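PDB 4FO0: actin-related protein 8 from Homo sapiens, which binds ATP, with low basal ATPase activity, and serves as a proposed core subunit of the INO80 chromatin-remodelling complex, involved in transcriptional regulation and DNA replication. Local coordinates for residues G168-V173 / N210-K215; E216-I221 / I230-E235; I221-G226 / R575-F580. All blocks are in the same frame, centred on the assembly; numbering follows the deposited sequence.

In the fold
All three contacts use helix 211-225, which lies in the part of the actin fold that probably corresponds to subdomain 1 of actin. Contact 1 joins its first turn to the start of helix 170-187, contact 2 packs its middle on strand 229-234, and contact 3 sets its last turn against helix 574-580 near the C-terminus. Centres of contacts 1 and 2 are about 12 Å apart, those of 2 and 3 about 11 Å, and those of 1 and 3 about 16 Å. Contacts 2 and 3 share I221, and N219 OD1 meets W577 NE1 at 3.1 Å between them. In contact 1 the H213 side chain lies about 13 Å from the bound ATP; none of the three contacts lies at an annotated site.

Contact 1 of 3, residues G168-V173 / N210-K215; sequences GSLTAV and NKQHVK
L170, in the first turn of helix 170-187, divides its two methyls between H213 and Q212 of helix 211-225. The more enclosed part lies around CD1, which is 4.0 Å from CD2 of the H213 imidazole and approaches the ring obliquely. Strand 159-160 backs this side, because L160 touches both L170 and H213, while I162 adds to the apolar surroundings of the leucine. The other methyl serves the solvent side: CD2 lies 3.4 Å from NE2 of the exposed Q212, and the two side chains reach each other from opposite directions. With CG of L170 trans to the backbone N (chi1 -179°), the fork of the leucine is held out toward the second helix.

Both helix starts are N-capped. S169 OG accepts from A172 N at 2.9 Å, and N210 OD1 from H213 N at 3.1 Å, the latter donor standing above the carbonyl plane. The N210 amide also places ND2 over one face of the H213 ring, toward its rim.

No hydrogen bond crosses the contact, and only 105 Å² is buried, so the two capped helix ends are joined here by van der Waals packing of one leucine against two polar side chains.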
loop_
_atom_site.group_PDB
_atom_site.type_symbol
_atom_site.label_atom_id
_atom_site.label_comp_id
_atom_site.label_asym_id
_atom_site.label_seq_id
_atom_site.Cartn_x
_atom_site.Cartn_y
_atom_site.Cartn_z
ATOM N N GLY A 168 -18.430 7.096 -8.563
ATOM C CA GLY A 168 -17.267 7.946 -8.755
ATOM C C GLY A 168 -17.368 9.373 -8.249
ATOM O O GLY A 168 -16.372 10.095 -8.223
ATOM N N SER A 169 -18.564 9.797 -7.858
ATOM C CA SER A 169 -18.711 11.117 -7.262
ATOM C C SER A 169 -18.123 11.139 -5.861
ATOM O O SER A 169 -17.959 10.098 -5.230
ATOM C CB SER A 169 -20.182 11.458 -7.140
ATOM O OG SER A 169 -20.776 10.597 -6.200
ATOM N N LEU A 170 -17.836 12.328 -5.354
ATOM C CA LEU A 170 -17.411 12.447 -3.970
ATOM C C LEU A 170 -18.449 11.831 -3.018
ATOM O O LEU A 170 -18.091 11.115 -2.085
ATOM C CB LEU A 170 -17.156 13.900 -3.608
ATOM C CG LEU A 170 -16.676 14.140 -2.176
ATOM C CD1 LEU A 170 -15.446 13.312 -1.865
ATOM C CD2 LEU A 170 -16.354 15.587 -2.040
ATOM N N THR A 171 -19.733 12.082 -3.256
ATOM C CA THR A 171 -20.739 11.582 -2.325
ATOM C C THR A 171 -20.838 10.069 -2.335
ATOM O O THR A 171 -21.068 9.442 -1.299
ATOM C CB THR A 171 -22.129 12.177 -2.578
ATOM O OG1 THR A 171 -22.563 11.819 -3.888
ATOM C CG2 THR A 171 -22.083 13.687 -2.449
ATOM N N ALA A 172 -20.665 9.478 -3.505
ATOM C CA ALA A 172 -20.757 8.037 -3.604
ATOM C C ALA A 172 -19.578 7.420 -2.886
ATOM O O ALA A 172 -19.728 6.403 -2.216
ATOM C CB ALA A 172 -20.774 7.599 -5.041
ATOM N N VAL A 173 -18.405 8.032 -3.041
ATOM C CA VAL A 173 -17.193 7.507 -2.427
ATOM C C VAL A 173 -17.345 7.521 -0.909
ATOM O O VAL A 173 -16.996 6.560 -0.226
ATOM C CB VAL A 173 -15.942 8.332 -2.795
ATOM C CG1 VAL A 173 -14.790 7.973 -1.866
ATOM C CG2 VAL A 173 -15.563 8.116 -4.238
ATOM N N ASN A 210 -5.500 15.785 1.146
ATOM C CA ASN A 210 -6.390 16.721 0.510
ATOM C C ASN A 210 -7.333 17.310 1.561
ATOM O O ASN A 210 -8.152 16.590 2.137
ATOM C CB ASN A 210 -7.153 15.991 -0.586
ATOM C CG ASN A 210 -8.206 16.853 -1.241
ATOM O OD1 ASN A 210 -8.926 17.603 -0.572
ATOM N ND2 ASN A 210 -8.312 16.744 -2.565
ATOM N N LYS A 211 -7.209 18.610 1.822
ATOM C CA LYS A 211 -7.974 19.246 2.901
ATOM C C LYS A 211 -9.470 18.994 2.786
ATOM O O LYS A 211 -10.122 18.593 3.750
ATOM C CB LYS A 211 -7.713 20.750 2.955
ATOM C CG LYS A 211 -6.317 21.133 3.412
ATOM C CD LYS A 211 -6.139 22.647 3.331
ATOM C CE LYS A 211 -4.701 23.065 3.609
ATOM N NZ LYS A 211 -3.727 22.472 2.639
ATOM N N GLN A 212 -10.020 19.225 1.601
ATOM C CA GLN A 212 -11.444 19.031 1.414
ATOM C C GLN A 212 -11.900 17.628 1.803
ATOM O O GLN A 212 -12.920 17.454 2.471
ATOM C CB GLN A 212 -11.834 19.308 -0.031
ATOM C CG GLN A 212 -13.307 19.677 -0.154
ATOM C CD GLN A 212 -13.994 19.000 -1.323
ATOM O OE1 GLN A 212 -13.371 18.702 -2.349
ATOM N NE2 GLN A 212 -15.292 18.747 -1.171
ATOM N N HIS A 213 -11.137 16.634 1.362
ATOM C CA HIS A 213 -11.485 15.234 1.564
ATOM C C HIS A 213 -11.360 14.793 2.996
ATOM O O HIS A 213 -12.192 14.024 3.484
ATOM C CB HIS A 213 -10.603 14.349 0.703
ATOM C CG HIS A 213 -10.889 14.483 -0.751
ATOM N ND1 HIS A 213 -10.066 13.964 -1.725
ATOM C CD2 HIS A 213 -11.911 15.089 -1.397
ATOM C CE1 HIS A 213 -10.571 14.244 -2.912
ATOM N NE2 HIS A 213 -11.694 14.920 -2.740
ATOM N N VAL A 214 -10.289 15.236 3.646
ATOM C CA VAL A 214 -10.111 15.004 5.069
ATOM C C VAL A 214 -11.288 15.622 5.828
ATOM O O VAL A 214 -11.927 14.957 6.653
ATOM C CB VAL A 214 -8.802 15.611 5.533
ATOM C CG1 VAL A 214 -8.627 15.453 7.040
ATOM C CG2 VAL A 214 -7.678 14.956 4.787
ATOM N N LYS A 215 -11.588 16.882 5.519
ATOM C CA LYS A 215 -12.749 17.559 6.087
ATOM C C LYS A 215 -13.977 16.653 6.022
ATOM O O LYS A 215 -14.622 16.383 7.032
ATOM C CB LYS A 215 -13.009 18.860 5.334
ATOM C CG LYS A 215 -14.151 19.698 5.877
ATOM C CD LYS A 215 -14.574 20.791 4.888
ATOM C CE LYS A 215 -15.486 20.241 3.792
ATOM N NZ LYS A 215 -15.732 21.219 2.691
#

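Contact 2 of 3, residues E216-I221 / I230-E235; sequences ELVNMI and IVVHQE
I230 stands extended, CG1 trans to the backbone N (chi1 -176°) and CD1 continuing that zigzag (chi2 174°), which carries its terminal methyl from the strand to V218 and I221 of the helix. In I221, CG1 turns to the side of the backbone N, opposite the carbonyl carbon, and meets this methyl: I221 CG1 to I230 CD1 is 3.9 Å, with the two side chains crossing at about a right angle. The CG2 methyl of V218 serves two strand residues, reaching V232 CG2 at 3.7 Å and I230 CD1 at 4.1 Å. Being two residues apart on strand 229-234, I230 and V232 share the face turned to the helix, whereas V231 between them points to the other side of the sheet, where it touches W571.

The helix runs nearly antiparallel to the strand, at 156°, with the segment axes 9.9 Å apart. This is the return half of a beta-alpha-beta crossover, strand 200-205, helix 211-225, strand 229-234, whose two strands pair in parallel. L203 of the first strand touches I230, and I205 touches V232, extending the apolar layer.

All four residues that meet are buried branched aliphatics and no hydrogen bond spans the interface, so helix and sheet are held by hydrophobic and dispersion forces alone across these segments.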
loop_
_atom_site.group_PDB
_atom_site.type_symbol
_atom_site.label_atom_id
_atom_site.label_comp_id
_atom_site.label_asym_id
_atom_site.label_seq_id
_atom_site.Cartn_x
_atom_site.Cartn_y
_atom_site.Cartn_z
ATOM N N GLU A 216 -14.277 16.168 4.823
ATOM C CA GLU A 216 -15.420 15.295 4.592
ATOM C C GLU A 216 -15.410 14.029 5.438
ATOM O O GLU A 216 -16.461 13.556 5.872
ATOM C CB GLU A 216 -15.467 14.887 3.120
ATOM C CG GLU A 216 -15.816 16.009 2.166
ATOM C CD GLU A 216 -17.274 16.401 2.250
ATOM O OE1 GLU A 216 -18.038 15.690 2.943
ATOM O OE2 GLU A 216 -17.652 17.415 1.624
ATOM N N LEU A 217 -14.227 13.464 5.635
ATOM C CA LEU A 217 -14.084 12.206 6.353
ATOM C C LEU A 217 -14.359 12.442 7.821
ATOM O O LEU A 217 -15.125 11.716 8.457
ATOM C CB LEU A 217 -12.668 11.654 6.176
ATOM C CG LEU A 217 -12.400 11.033 4.804
ATOM C CD1 LEU A 217 -10.917 10.720 4.638
ATOM C CD2 LEU A 217 -13.254 9.783 4.602
ATOM N N VAL A 218 -13.706 13.464 8.353
ATOM C CA VAL A 218 -13.967 13.917 9.698
ATOM C C VAL A 218 -15.461 14.140 9.882
ATOM O O VAL A 218 -16.051 13.711 10.875
ATOM C CB VAL A 218 -13.243 15.230 9.978
ATOM C CG1 VAL A 218 -13.714 15.805 11.302
ATOM C CG2 VAL A 218 -11.735 15.011 9.961
ATOM N N ASN A 219 -16.087 14.807 8.920
ATOM C CA ASN A 219 -17.514 15.034 9.041
ATOM C C ASN A 219 -18.247 13.704 9.101
ATOM O O ASN A 219 -19.183 13.520 9.875
ATOM C CB ASN A 219 -18.044 15.917 7.914
ATOM C CG ASN A 219 -19.525 16.189 8.055
ATOM O OD1 ASN A 219 -19.951 16.992 8.891
ATOM N ND2 ASN A 219 -20.323 15.504 7.253
ATOM N N MET A 220 -17.789 12.763 8.292
ATOM C CA MET A 220 -18.406 11.460 8.250
ATOM C C MET A 220 -18.249 10.761 9.602
ATOM O O MET A 220 -19.224 10.267 10.164
ATOM C CB MET A 220 -17.820 10.617 7.113
ATOM C CG MET A 220 -18.454 9.256 7.029
ATOM S SD MET A 220 -17.451 8.005 6.229
ATOM C CE MET A 220 -15.874 8.182 7.064
ATOM N N ILE A 221 -17.025 10.718 10.119
ATOM C CA ILE A 221 -16.765 10.083 11.413
ATOM C C ILE A 221 -17.651 10.624 12.539
ATOM O O ILE A 221 -18.296 9.869 13.268
ATOM C CB ILE A 221 -15.315 10.295 11.867
ATOM C CG1 ILE A 221 -14.341 9.671 10.874
ATOM C CG2 ILE A 221 -15.125 9.683 13.228
ATOM C CD1 ILE A 221 -14.619 8.226 10.652
ATOM N N ILE A 230 -12.577 12.830 17.656
ATOM C CA ILE A 230 -11.642 12.306 16.686
ATOM C C ILE A 230 -10.319 13.027 16.806
ATOM O O ILE A 230 -10.260 14.187 17.221
ATOM C CB ILE A 230 -12.157 12.532 15.239
ATOM C CG1 ILE A 230 -11.218 11.897 14.211
ATOM C CG2 ILE A 230 -12.277 14.018 14.938
ATOM C CD1 ILE A 230 -11.762 11.970 12.779
ATOM N N VAL A 231 -9.258 12.328 16.432
ATOM C CA VAL A 231 -7.961 12.949 16.233
ATOM C C VAL A 231 -7.437 12.530 14.870
ATOM O O VAL A 231 -7.371 11.341 14.543
ATOM C CB VAL A 231 -6.940 12.508 17.281
ATOM C CG1 VAL A 231 -5.568 13.010 16.887
ATOM C CG2 VAL A 231 -7.336 13.013 18.664
ATOM N N VAL A 232 -7.052 13.510 14.073
ATOM C CA VAL A 232 -6.493 13.213 12.772
ATOM C C VAL A 232 -4.983 13.372 12.831
ATOM O O VAL A 232 -4.483 14.327 13.415
ATOM C CB VAL A 232 -7.067 14.145 11.702
ATOM C CG1 VAL A 232 -6.355 13.933 10.406
ATOM C CG2 VAL A 232 -8.539 13.899 11.550
ATOM N N HIS A 233 -4.254 12.430 12.248
ATOM C CA HIS A 233 -2.816 12.587 12.144
ATOM C C HIS A 233 -2.281 11.969 10.858
ATOM O O HIS A 233 -2.933 11.133 10.240
ATOM C CB HIS A 233 -2.127 11.972 13.355
ATOM C CG HIS A 233 -0.967 12.774 13.854
ATOM N ND1 HIS A 233 -0.265 13.644 13.047
ATOM C CD2 HIS A 233 -0.399 12.851 15.082
ATOM C CE1 HIS A 233 0.694 14.216 13.755
ATOM N NE2 HIS A 233 0.634 13.750 14.991
ATOM N N GLN A 234 -1.086 12.379 10.463
ATOM C CA GLN A 234 -0.475 11.860 9.254
ATOM C C GLN A 234 0.105 10.484 9.483
ATOM O O GLN A 234 0.670 10.210 10.538
ATOM C CB GLN A 234 0.611 12.794 8.781
ATOM C CG GLN A 234 0.101 14.175 8.562
ATOM C CD GLN A 234 1.222 15.149 8.445
ATOM O OE1 GLN A 234 1.587 15.560 7.344
ATOM N NE2 GLN A 234 1.807 15.514 9.580
ATOM N N GLU A 235 -0.028 9.624 8.481
ATOM C CA GLU A 235 0.402 8.250 8.619
ATOM C C GLU A 235 1.933 8.202 8.767
ATOM O O GLU A 235 2.480 7.292 9.386
ATOM C CB GLU A 235 -0.124 7.389 7.451
ATOM C CG GLU A 235 0.510 7.687 6.083
ATOM C CD GLU A 235 -0.356 7.282 4.869
ATOM O OE1 GLU A 235 -0.188 7.904 3.793
ATOM O OE2 GLU A 235 -1.186 6.349 4.968
#

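Contact 3 of 3, residues I221-G226 / R575-F580; sequences ILMKMG and REWQRF
A helix-helix crossing with a Met-aromatic contact joins the last turn of helix 211-225 to helix 574-580, the two segments crossing at -97° with their axes 10.0 Å apart. L222, M223 and W577 carry most of it. L222 sends its CD1 methyl to the root of the tryptophan, 3.7 Å from W577 CB and 3.9 Å from W577 CG, an oblique approach to the indole with the two side chains at about a right angle.

M223 comes at the rim of the same ring. Its CG lies near the indole plane, 3.8 Å from W577 CD1, and the chain then bends at both later torsions, so that SD stays beside the five-membered ring, 5.4 Å from its centroid and 84° off the normal. The sulfur thus faces the ring edge, and it also lies 4.3 Å from CB of the exposed Q578, which borders the contact on the solvent side. W577 CG is trans to its backbone N (chi1 -175°), a rotation that swings the indole out to helix 211-225. There the ring NE1 finds its polar partner: it is hydrogen-bonded to N219 OD1, one turn before M223, fixing the direction of the indole within an otherwise apolar contact.

Helix 211-225 ends here in a wider, pi-type turn, where G226, with positive phi, returns a weak backbone bond of 3.2 Å from its N to I221 O.

Around the crossing, the indole also lies on K215 and V218 earlier in helix 211-225 and on L585 of helix 583-588. L222 also touches I230 of strand 229-234, while M225 turns to W181 and S182 of helix 170-187, placing this turn between the C-terminal helices, the sheet and helix 170-187.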
loop_
_atom_site.group_PDB
_atom_site.type_symbol
_atom_site.label_atom_id
_atom_site.label_comp_id
_atom_site.label_asym_id
_atom_site.label_seq_id
_atom_site.Cartn_x
_atom_site.Cartn_y
_atom_site.Cartn_z
ATOM N N ILE A 221 -17.025 10.718 10.119
ATOM C CA ILE A 221 -16.765 10.083 11.413
ATOM C C ILE A 221 -17.651 10.624 12.539
ATOM O O ILE A 221 -18.296 9.869 13.268
ATOM C CB ILE A 221 -15.315 10.295 11.867
ATOM C CG1 ILE A 221 -14.341 9.671 10.874
ATOM C CG2 ILE A 221 -15.125 9.683 13.228
ATOM C CD1 ILE A 221 -14.619 8.226 10.652
ATOM N N LEU A 222 -17.661 11.945 12.682
ATOM C CA LEU A 222 -18.363 12.593 13.777
ATOM C C LEU A 222 -19.878 12.647 13.574
ATOM O O LEU A 222 -20.645 12.216 14.441
ATOM C CB LEU A 222 -17.795 14.002 13.997
ATOM C CG LEU A 222 -16.351 14.011 14.497
ATOM C CD1 LEU A 222 -15.876 15.421 14.700
ATOM C CD2 LEU A 222 -16.227 13.213 15.785
ATOM N N MET A 223 -20.302 13.160 12.422
ATOM C CA MET A 223 -21.716 13.406 12.164
ATOM C C MET A 223 -22.501 12.191 11.658
ATOM O O MET A 223 -23.617 11.945 12.097
ATOM C CB MET A 223 -21.895 14.588 11.195
ATOM C CG MET A 223 -21.369 15.933 11.695
ATOM S SD MET A 223 -21.900 16.403 13.371
ATOM C CE MET A 223 -20.846 15.340 14.347
ATOM N N LYS A 224 -21.934 11.440 10.727
ATOM C CA LYS A 224 -22.673 10.342 10.108
ATOM C C LYS A 224 -22.543 9.031 10.889
ATOM O O LYS A 224 -23.492 8.272 10.999
ATOM C CB LYS A 224 -22.199 10.130 8.666
ATOM C CG LYS A 224 -22.456 11.293 7.740
ATOM C CD LYS A 224 -23.798 11.137 7.047
ATOM C CE LYS A 224 -24.021 12.243 6.029
ATOM N NZ LYS A 224 -22.905 12.321 5.038
ATOM N N MET A 225 -21.358 8.754 11.416
ATOM C CA MET A 225 -21.132 7.473 12.065
ATOM C C MET A 225 -21.376 7.539 13.576
ATOM O O MET A 225 -21.769 6.542 14.188
ATOM C CB MET A 225 -19.727 6.964 11.774
ATOM C CG MET A 225 -19.567 6.313 10.419
ATOM S SD MET A 225 -17.842 5.872 10.156
ATOM C CE MET A 225 -17.823 4.150 10.628
ATOM N N GLY A 226 -21.133 8.701 14.177
ATOM C CA GLY A 226 -21.524 8.920 15.554
ATOM C C GLY A 226 -20.462 8.823 16.630
ATOM O O GLY A 226 -20.791 8.713 17.812
ATOM N N ARG A 575 -19.791 18.437 18.901
ATOM C CA ARG A 575 -20.475 19.720 18.923
ATOM C C ARG A 575 -19.595 20.861 18.437
ATOM O O ARG A 575 -20.068 21.756 17.737
ATOM C CB ARG A 575 -21.097 20.024 20.285
ATOM C CG ARG A 575 -22.365 20.874 20.160
ATOM C CD ARG A 575 -23.167 20.899 21.447
ATOM N NE ARG A 575 -22.427 21.523 22.541
ATOM C CZ ARG A 575 -22.887 22.527 23.279
ATOM N NH1 ARG A 575 -24.095 23.027 23.048
ATOM N NH2 ARG A 575 -22.141 23.029 24.255
ATOM N N GLU A 576 -18.314 20.819 18.780
ATOM C CA GLU A 576 -17.377 21.793 18.225
ATOM C C GLU A 576 -17.359 21.696 16.699
ATOM O O GLU A 576 -17.211 22.696 15.995
ATOM C CB GLU A 576 -15.973 21.579 18.783
ATOM C CG GLU A 576 -15.938 21.354 20.292
ATOM C CD GLU A 576 -14.579 20.861 20.788
ATOM O OE1 GLU A 576 -14.178 21.241 21.907
ATOM O OE2 GLU A 576 -13.911 20.090 20.065
ATOM N N TRP A 577 -17.522 20.487 16.185
ATOM C CA TRP A 577 -17.540 20.294 14.757
ATOM C C TRP A 577 -18.802 20.820 14.151
ATOM O O TRP A 577 -18.765 21.627 13.207
ATOM C CB TRP A 577 -17.373 18.828 14.404
ATOM C CG TRP A 577 -17.276 18.624 12.921
ATOM C CD1 TRP A 577 -18.254 18.149 12.066
ATOM C CD2 TRP A 577 -16.133 18.923 12.061
ATOM N NE1 TRP A 577 -17.804 18.125 10.779
ATOM C CE2 TRP A 577 -16.540 18.575 10.706
ATOM C CE3 TRP A 577 -14.858 19.415 12.271
ATOM C CZ2 TRP A 577 -15.694 18.720 9.629
ATOM C CZ3 TRP A 577 -14.014 19.559 11.177
ATOM C CH2 TRP A 577 -14.425 19.220 9.887
ATOM N N GLN A 578 -19.935 20.370 14.671
ATOM C CA GLN A 578 -21.227 20.815 14.183
ATOM C C GLN A 578 -21.275 22.329 14.126
ATOM O O GLN A 578 -21.893 22.910 13.243
ATOM C CB GLN A 578 -22.333 20.301 15.096
ATOM C CG GLN A 578 -23.724 20.409 14.507
ATOM C CD GLN A 578 -24.696 19.445 15.153
ATOM O OE1 GLN A 578 -24.391 18.829 16.171
ATOM N NE2 GLN A 578 -25.874 19.310 14.561
ATOM N N ARG A 579 -20.613 22.961 15.084
ATOM C CA ARG A 579 -20.638 24.406 15.216
ATOM C C ARG A 579 -19.671 25.055 14.242
ATOM O O ARG A 579 -20.077 25.788 13.350
ATOM C CB ARG A 579 -20.275 24.805 16.641
ATOM C CG ARG A 579 -21.465 25.137 17.519
ATOM C CD ARG A 579 -21.186 26.371 18.356
ATOM N NE ARG A 579 -21.238 26.082 19.783
ATOM C CZ ARG A 579 -21.724 24.959 20.298
ATOM N NH1 ARG A 579 -22.200 24.015 19.501
ATOM N NH2 ARG A 579 -21.733 24.781 21.611
ATOM N N PHE A 580 -18.386 24.785 14.424
ATOM C CA PHE A 580 -17.345 25.560 13.773
ATOM C C PHE A 580 -16.796 24.827 12.565
ATOM O O PHE A 580 -16.151 25.420 11.706
ATOM C CB PHE A 580 -16.217 25.847 14.751
ATOM C CG PHE A 580 -16.653 26.608 15.961
ATOM C CD1 PHE A 580 -16.631 27.986 15.966
ATOM C CD2 PHE A 580 -17.088 25.945 17.089
ATOM C CE1 PHE A 580 -17.032 28.693 17.077
ATOM C CE2 PHE A 580 -17.491 26.644 18.203
ATOM C CZ PHE A 580 -17.463 28.021 18.197
#